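2-oxo-1,2-dihydroquinoline 8-monooxygenase, oxygenase component from Pseudomonas putida probably hydroxylates 2-oxo-1,2-dihydroquinoline at position 8, as the Rieske-type oxygenase component of a monooxygenase that carries a [2Fe-2S] cluster and a separate iron site. Local coordinates of one contact, PDB 1Z01 (chain A, 1.80 Å), residues R87-S92 and I103-H108, beside the matching contact of the related terminal oxygenase component of carbazole 1,9a-dioxygenase from Nocardioides aromaticivorans, PDB 3GCF (chain B, 2.30 Å), residues R78-S83 and V94-H99. Structure 2 is superposed on structure 1 by the backbone atoms of these residues (RMSD 0.44 Å); each is numbered along its deposited sequence.

Structure 1 (1Z01); sequences RGVRLS and ISCWYH. With FES (Fe2/s2 (inorganic) cluster), chain C.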
loop_
_atom_site.group_PDB
_atom_site.type_symbol
_atom_site.label_atom_id
_atom_site.label_comp_id
_atom_site.label_asym_id
_atom_site.label_seq_id
_atom_site.Cartn_x
_atom_site.Cartn_y
_atom_site.Cartn_z
ATOM N N ARG A 87 25.901 -4.530 -6.308
ATOM C CA ARG A 87 24.918 -3.548 -5.880
ATOM C C ARG A 87 23.486 -4.073 -5.734
ATOM O O ARG A 87 22.510 -3.341 -5.907
ATOM C CB ARG A 87 24.997 -2.316 -6.792
ATOM C CG ARG A 87 26.362 -1.627 -6.658
ATOM C CD ARG A 87 26.409 -0.238 -7.256
ATOM N NE ARG A 87 25.600 0.715 -6.502
ATOM C CZ ARG A 87 25.615 2.029 -6.704
ATOM N NH1 ARG A 87 24.840 2.815 -5.973
ATOM N NH2 ARG A 87 26.409 2.565 -7.621
ATOM N N GLY A 88 23.400 -5.360 -5.405
ATOM C CA GLY A 88 22.140 -6.030 -5.119
ATOM C C GLY A 88 20.962 -6.169 -6.065
ATOM O O GLY A 88 19.829 -6.305 -5.588
ATOM N N VAL A 89 21.181 -6.139 -7.375
ATOM C CA VAL A 89 20.056 -6.306 -8.287
ATOM C C VAL A 89 19.773 -7.796 -8.413
ATOM O O VAL A 89 20.601 -8.622 -8.044
ATOM C CB VAL A 89 20.355 -5.727 -9.693
ATOM C CG1 VAL A 89 20.770 -4.272 -9.576
ATOM C CG2 VAL A 89 21.418 -6.551 -10.393
ATOM N N ARG A 90 18.590 -8.145 -8.903
ATOM C CA ARG A 90 18.275 -9.547 -9.089
ATOM C C ARG A 90 18.854 -9.974 -10.429
ATOM O O ARG A 90 18.617 -9.343 -11.461
ATOM C CB ARG A 90 16.764 -9.781 -9.059
ATOM C CG ARG A 90 16.186 -9.718 -7.665
ATOM C CD ARG A 90 14.708 -10.022 -7.646
ATOM N NE ARG A 90 13.948 -9.011 -8.366
ATOM C CZ ARG A 90 12.668 -8.741 -8.131
ATOM N NH1 ARG A 90 12.056 -7.813 -8.839
ATOM N NH2 ARG A 90 12.003 -9.392 -7.182
ATOM N N LEU A 91 19.635 -11.045 -10.397
ATOM C CA LEU A 91 20.268 -11.574 -11.596
ATOM C C LEU A 91 19.221 -12.091 -12.580
ATOM O O LEU A 91 19.439 -12.088 -13.789
ATOM C CB LEU A 91 21.229 -12.714 -11.214
ATOM C CG LEU A 91 22.356 -12.366 -10.231
ATOM C CD1 LEU A 91 23.022 -13.641 -9.729
ATOM C CD2 LEU A 91 23.376 -11.463 -10.912
ATOM N N SER A 92 18.077 -12.520 -12.055
ATOM C CA SER A 92 17.009 -13.080 -12.878
ATOM C C SER A 92 16.153 -12.097 -13.669
ATOM O O SER A 92 15.402 -12.508 -14.546
ATOM C CB SER A 92 16.078 -13.924 -12.012
ATOM O OG SER A 92 15.408 -13.115 -11.060
ATOM N N ILE A 103 26.737 -17.480 -14.659
ATOM C CA ILE A 103 25.590 -16.588 -14.790
ATOM C C ILE A 103 26.138 -15.230 -14.379
ATOM O O ILE A 103 26.784 -15.090 -13.340
ATOM C CB ILE A 103 24.396 -16.985 -13.865
ATOM C CG1 ILE A 103 23.236 -16.006 -14.080
ATOM C CG2 ILE A 103 24.828 -17.028 -12.409
ATOM C CD1 ILE A 103 21.924 -16.413 -13.414
ATOM N N SER A 104 25.913 -14.235 -15.222
ATOM C CA SER A 104 26.411 -12.892 -14.977
ATOM C C SER A 104 25.301 -11.911 -14.633
ATOM O O SER A 104 24.127 -12.133 -14.934
ATOM C CB SER A 104 27.145 -12.387 -16.221
ATOM O OG SER A 104 28.164 -13.287 -16.624
ATOM N N CYS A 105 25.693 -10.823 -13.982
ATOM C CA CYS A 105 24.762 -9.769 -13.631
ATOM C C CYS A 105 24.732 -8.877 -14.861
ATOM O O CYS A 105 25.772 -8.412 -15.328
ATOM C CB CYS A 105 25.268 -8.986 -12.421
ATOM S SG CYS A 105 24.217 -7.613 -11.957
ATOM N N TRP A 106 23.537 -8.660 -15.391
ATOM C CA TRP A 106 23.316 -7.846 -16.588
ATOM C C TRP A 106 23.658 -6.364 -16.419
ATOM O O TRP A 106 23.689 -5.620 -17.396
ATOM C CB TRP A 106 21.844 -7.951 -16.987
ATOM C CG TRP A 106 20.928 -7.770 -15.800
ATOM C CD1 TRP A 106 20.480 -8.744 -14.950
ATOM C CD2 TRP A 106 20.389 -6.538 -15.313
ATOM N NE1 TRP A 106 19.695 -8.192 -13.966
ATOM C CE2 TRP A 106 19.623 -6.838 -14.166
ATOM C CE3 TRP A 106 20.480 -5.204 -15.733
ATOM C CZ2 TRP A 106 18.949 -5.854 -13.435
ATOM C CZ3 TRP A 106 19.807 -4.224 -15.004
ATOM C CH2 TRP A 106 19.053 -4.558 -13.868
ATOM N N TYR A 107 23.916 -5.943 -15.185
ATOM C CA TYR A 107 24.200 -4.534 -14.904
ATOM C C TYR A 107 25.656 -4.121 -15.077
ATOM O O TYR A 107 25.965 -3.312 -15.956
ATOM C CB TYR A 107 23.717 -4.191 -13.487
ATOM C CG TYR A 107 23.331 -2.744 -13.265
ATOM C CD1 TYR A 107 22.632 -2.365 -12.117
ATOM C CD2 TYR A 107 23.670 -1.754 -14.183
ATOM C CE1 TYR A 107 22.280 -1.036 -11.888
ATOM C CE2 TYR A 107 23.327 -0.420 -13.964
ATOM C CZ TYR A 107 22.633 -0.068 -12.815
ATOM O OH TYR A 107 22.309 1.253 -12.576
ATOM N N HIS A 108 26.547 -4.648 -14.236
ATOM C CA HIS A 108 27.963 -4.301 -14.343
ATOM C C HIS A 108 28.850 -5.500 -14.648
ATOM O O HIS A 108 30.076 -5.407 -14.579
ATOM C CB HIS A 108 28.467 -3.606 -13.076
ATOM C CG HIS A 108 27.649 -2.420 -12.671
ATOM N ND1 HIS A 108 26.642 -2.490 -11.729
ATOM C CD2 HIS A 108 27.678 -1.132 -13.091
ATOM C CE1 HIS A 108 26.090 -1.299 -11.585
ATOM N NE2 HIS A 108 26.700 -0.456 -12.399
HETATM FE FE1 FES C . 26.776 -4.231 -10.393
HETATM FE FE2 FES C . 25.532 -6.541 -10.361
HETATM S S1 FES C . 27.427 -6.121 -11.365
HETATM S S2 FES C . 24.815 -4.718 -9.403
HETATM O O HOH W 1 21.640 -13.166 -15.349
#
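Leu91 and Cys105 bring the two backbones to 5.3 Å between their CA atoms, where the loop 87-92 passes the end of strand 102-104 in the Rieske domain. Leu91 carries the packing: its CD2 presses on Cys105 CB at 3.5 Å, a tight fit, while its CB meets Ile103 CD1 at 4.4 Å. The CB of Arg90 points away from 103-108 and its NE forms a salt bridge with Glu93, but the residue's carbonyl O accepts a nearly straight hydrogen bond (165°) from Trp106 NE1, 3.0 Å long and in the indole plane. Val89 CG2 lies 3.4 Å from Cys105 SG. With chi1 at 177° that sulfur extends from the backbone toward the cluster, where it binds one iron beside Cys84; His108 ND1 binds the other with His86. A water donates to both Leu91 O and Ser104 O, bridging the segments.

Structure 2 (3GCF); sequences RGVPFS and VSCWYH. With FES (Fe2/s2 (inorganic) cluster), chain D.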
loop_
_atom_site.group_PDB
_atom_site.type_symbol
_atom_site.label_atom_id
_atom_site.label_comp_id
_atom_site.label_asym_id
_atom_site.label_seq_id
_atom_site.Cartn_x
_atom_site.Cartn_y
_atom_site.Cartn_z
ATOM N N ARG B 78 25.589 -4.280 -6.367
ATOM C CA ARG B 78 24.551 -3.351 -5.940
ATOM C C ARG B 78 23.213 -4.037 -5.649
ATOM O O ARG B 78 22.147 -3.433 -5.772
ATOM C CB ARG B 78 24.376 -2.236 -6.976
ATOM C CG ARG B 78 25.653 -1.432 -7.223
ATOM C CD ARG B 78 25.368 -0.186 -8.061
ATOM N NE ARG B 78 24.462 0.715 -7.355
ATOM C CZ ARG B 78 24.761 1.962 -7.005
ATOM N NH1 ARG B 78 25.948 2.477 -7.301
ATOM N NH2 ARG B 78 23.871 2.688 -6.341
ATOM N N GLY B 79 23.287 -5.311 -5.279
ATOM C CA GLY B 79 22.109 -6.072 -4.903
ATOM C C GLY B 79 20.992 -6.373 -5.881
ATOM O O GLY B 79 19.951 -6.869 -5.456
ATOM N N VAL B 80 21.169 -6.102 -7.169
ATOM C CA VAL B 80 20.090 -6.390 -8.107
ATOM C C VAL B 80 19.904 -7.887 -8.345
ATOM O O VAL B 80 20.844 -8.674 -8.224
ATOM C CB VAL B 80 20.312 -5.718 -9.489
ATOM C CG1 VAL B 80 20.454 -4.210 -9.325
ATOM C CG2 VAL B 80 21.533 -6.318 -10.176
ATOM N N PRO B 81 18.666 -8.306 -8.640
ATOM C CA PRO B 81 18.424 -9.730 -8.898
ATOM C C PRO B 81 18.818 -10.047 -10.338
ATOM O O PRO B 81 18.535 -9.265 -11.248
ATOM C CB PRO B 81 16.920 -9.880 -8.658
ATOM C CG PRO B 81 16.375 -8.511 -8.968
ATOM C CD PRO B 81 17.407 -7.591 -8.360
ATOM N N PHE B 82 19.487 -11.178 -10.541
ATOM C CA PHE B 82 19.909 -11.574 -11.879
ATOM C C PHE B 82 18.676 -11.864 -12.726
ATOM O O PHE B 82 18.688 -11.666 -13.946
ATOM C CB PHE B 82 20.767 -12.845 -11.833
ATOM C CG PHE B 82 21.941 -12.762 -10.903
ATOM C CD1 PHE B 82 22.914 -11.783 -11.069
ATOM C CD2 PHE B 82 22.083 -13.678 -9.867
ATOM C CE1 PHE B 82 24.016 -11.716 -10.214
ATOM C CE2 PHE B 82 23.178 -13.618 -9.009
ATOM C CZ PHE B 82 24.146 -12.635 -9.184
ATOM N N SER B 83 17.618 -12.343 -12.068
ATOM C CA SER B 83 16.382 -12.697 -12.758
ATOM C C SER B 83 15.757 -11.565 -13.576
ATOM O O SER B 83 14.937 -11.825 -14.451
ATOM C CB SER B 83 15.362 -13.287 -11.770
ATOM O OG SER B 83 15.125 -12.429 -10.671
ATOM N N VAL B 94 27.141 -17.452 -14.011
ATOM C CA VAL B 94 26.023 -16.565 -14.246
ATOM C C VAL B 94 26.655 -15.180 -14.252
ATOM O O VAL B 94 27.564 -14.907 -13.462
ATOM C CB VAL B 94 24.934 -16.678 -13.133
ATOM C CG1 VAL B 94 25.496 -16.260 -11.785
ATOM C CG2 VAL B 94 23.728 -15.819 -13.508
ATOM N N SER B 95 26.216 -14.326 -15.170
ATOM C CA SER B 95 26.756 -12.974 -15.270
ATOM C C SER B 95 25.665 -11.953 -14.993
ATOM O O SER B 95 24.571 -12.046 -15.546
ATOM C CB SER B 95 27.343 -12.729 -16.666
ATOM O OG SER B 95 28.539 -13.469 -16.874
ATOM N N CYS B 96 25.962 -10.986 -14.131
ATOM C CA CYS B 96 24.993 -9.952 -13.800
ATOM C C CYS B 96 24.800 -9.062 -15.022
ATOM O O CYS B 96 25.762 -8.719 -15.704
ATOM C CB CYS B 96 25.492 -9.115 -12.619
ATOM S SG CYS B 96 24.311 -7.874 -12.018
ATOM N N TRP B 97 23.551 -8.702 -15.292
ATOM C CA TRP B 97 23.196 -7.855 -16.423
ATOM C C TRP B 97 23.612 -6.392 -16.258
ATOM O O TRP B 97 23.625 -5.642 -17.231
ATOM C CB TRP B 97 21.678 -7.878 -16.637
ATOM C CG TRP B 97 20.905 -7.500 -15.389
ATOM C CD1 TRP B 97 20.409 -8.352 -14.441
ATOM C CD2 TRP B 97 20.595 -6.173 -14.931
ATOM N NE1 TRP B 97 19.811 -7.640 -13.422
ATOM C CE2 TRP B 97 19.912 -6.303 -13.699
ATOM C CE3 TRP B 97 20.832 -4.887 -15.442
ATOM C CZ2 TRP B 97 19.463 -5.192 -12.967
ATOM C CZ3 TRP B 97 20.387 -3.785 -14.714
ATOM C CH2 TRP B 97 19.710 -3.945 -13.490
ATOM N N TYR B 98 23.944 -5.981 -15.039
ATOM C CA TYR B 98 24.280 -4.580 -14.794
ATOM C C TYR B 98 25.722 -4.160 -15.098
ATOM O O TYR B 98 25.935 -3.303 -15.956
ATOM C CB TYR B 98 23.897 -4.213 -13.354
ATOM C CG TYR B 98 23.530 -2.756 -13.148
ATOM C CD1 TYR B 98 23.291 -1.907 -14.233
ATOM C CD2 TYR B 98 23.439 -2.220 -11.864
ATOM C CE1 TYR B 98 22.976 -0.559 -14.040
ATOM C CE2 TYR B 98 23.126 -0.877 -11.662
ATOM C CZ TYR B 98 22.899 -0.051 -12.753
ATOM O OH TYR B 98 22.612 1.283 -12.551
ATOM N N HIS B 99 26.704 -4.740 -14.406
ATOM C CA HIS B 99 28.109 -4.398 -14.653
ATOM C C HIS B 99 28.935 -5.628 -15.034
ATOM O O HIS B 99 30.167 -5.585 -15.024
ATOM C CB HIS B 99 28.760 -3.743 -13.425
ATOM C CG HIS B 99 28.004 -2.571 -12.881
ATOM N ND1 HIS B 99 26.977 -2.706 -11.974
ATOM C CD2 HIS B 99 28.130 -1.243 -13.113
ATOM C CE1 HIS B 99 26.503 -1.510 -11.669
ATOM N NE2 HIS B 99 27.186 -0.605 -12.347
HETATM FE FE1 FES D . 25.597 -6.717 -10.570
HETATM FE FE2 FES D . 26.853 -4.325 -10.648
HETATM S S1 FES D . 27.543 -6.204 -11.565
HETATM S S2 FES D . 24.870 -4.868 -9.594
#
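Phe82 and Cys96 bring the two backbones to 5.7 Å between their CA atoms. Phe82 carries the packing: its ring turns an edge to Cys96, with CE1 at 3.8 Å from Cys96 CB, while its CG meets Val94 CG2 at 4.4 Å. The CB of Pro81 points away from 94-99, but the residue's carbonyl O accepts a nearly straight hydrogen bond (165°) from Trp97 NE1, 3.0 Å long and in the indole plane. Val80 CG2 lies 3.7 Å from Cys96 SG. With chi1 at -175° that sulfur extends from the backbone toward the cluster, where it binds one iron beside Cys75; His99 ND1 binds the other with His77.

Comparison
Both structures hold the [2Fe-2S] cluster at this place, and the comparable CA atoms coincide within the error. Val89(A), Cys105(A) and His108(A) keep their places in Val80(B), Cys96(B) and His99(B), and the indole N-H of Trp106(A) or Trp97(B) reaches the carbonyl O of Arg90(A) or Pro81(B) in each. In the packing, Leu91(A) stands against Phe82(B). The two start alike, with chi1 -58° and -54°, and CD2 of Leu91(A) lies 0.6 Å apart from CD1 of Phe82(B) after superposition. A flat ring thus stands in the place of a branched chain, and CZ of Phe82(B) has no counterpart in the side chain of Leu91(A); the touch on the cysteine is kept. Its neighbour is smaller: Ile103(A) corresponds to Val94(B), with the CB atoms 1.0 Å apart after superposition and no counterpart for CD1 of Ile103(A). The touch between this position and Leu91(A) or Phe82(B) is kept. The larger ring and the shorter valine may partly offset each other in volume. Where one has Arg90(A) the other has Pro81(B), the CB atoms coinciding within the error but the arginine from CG to its guanidinium having no counterpart, while CD of Pro81(B) comes to 3.9 Å from Gly79(B) O, a contact found in that structure alone.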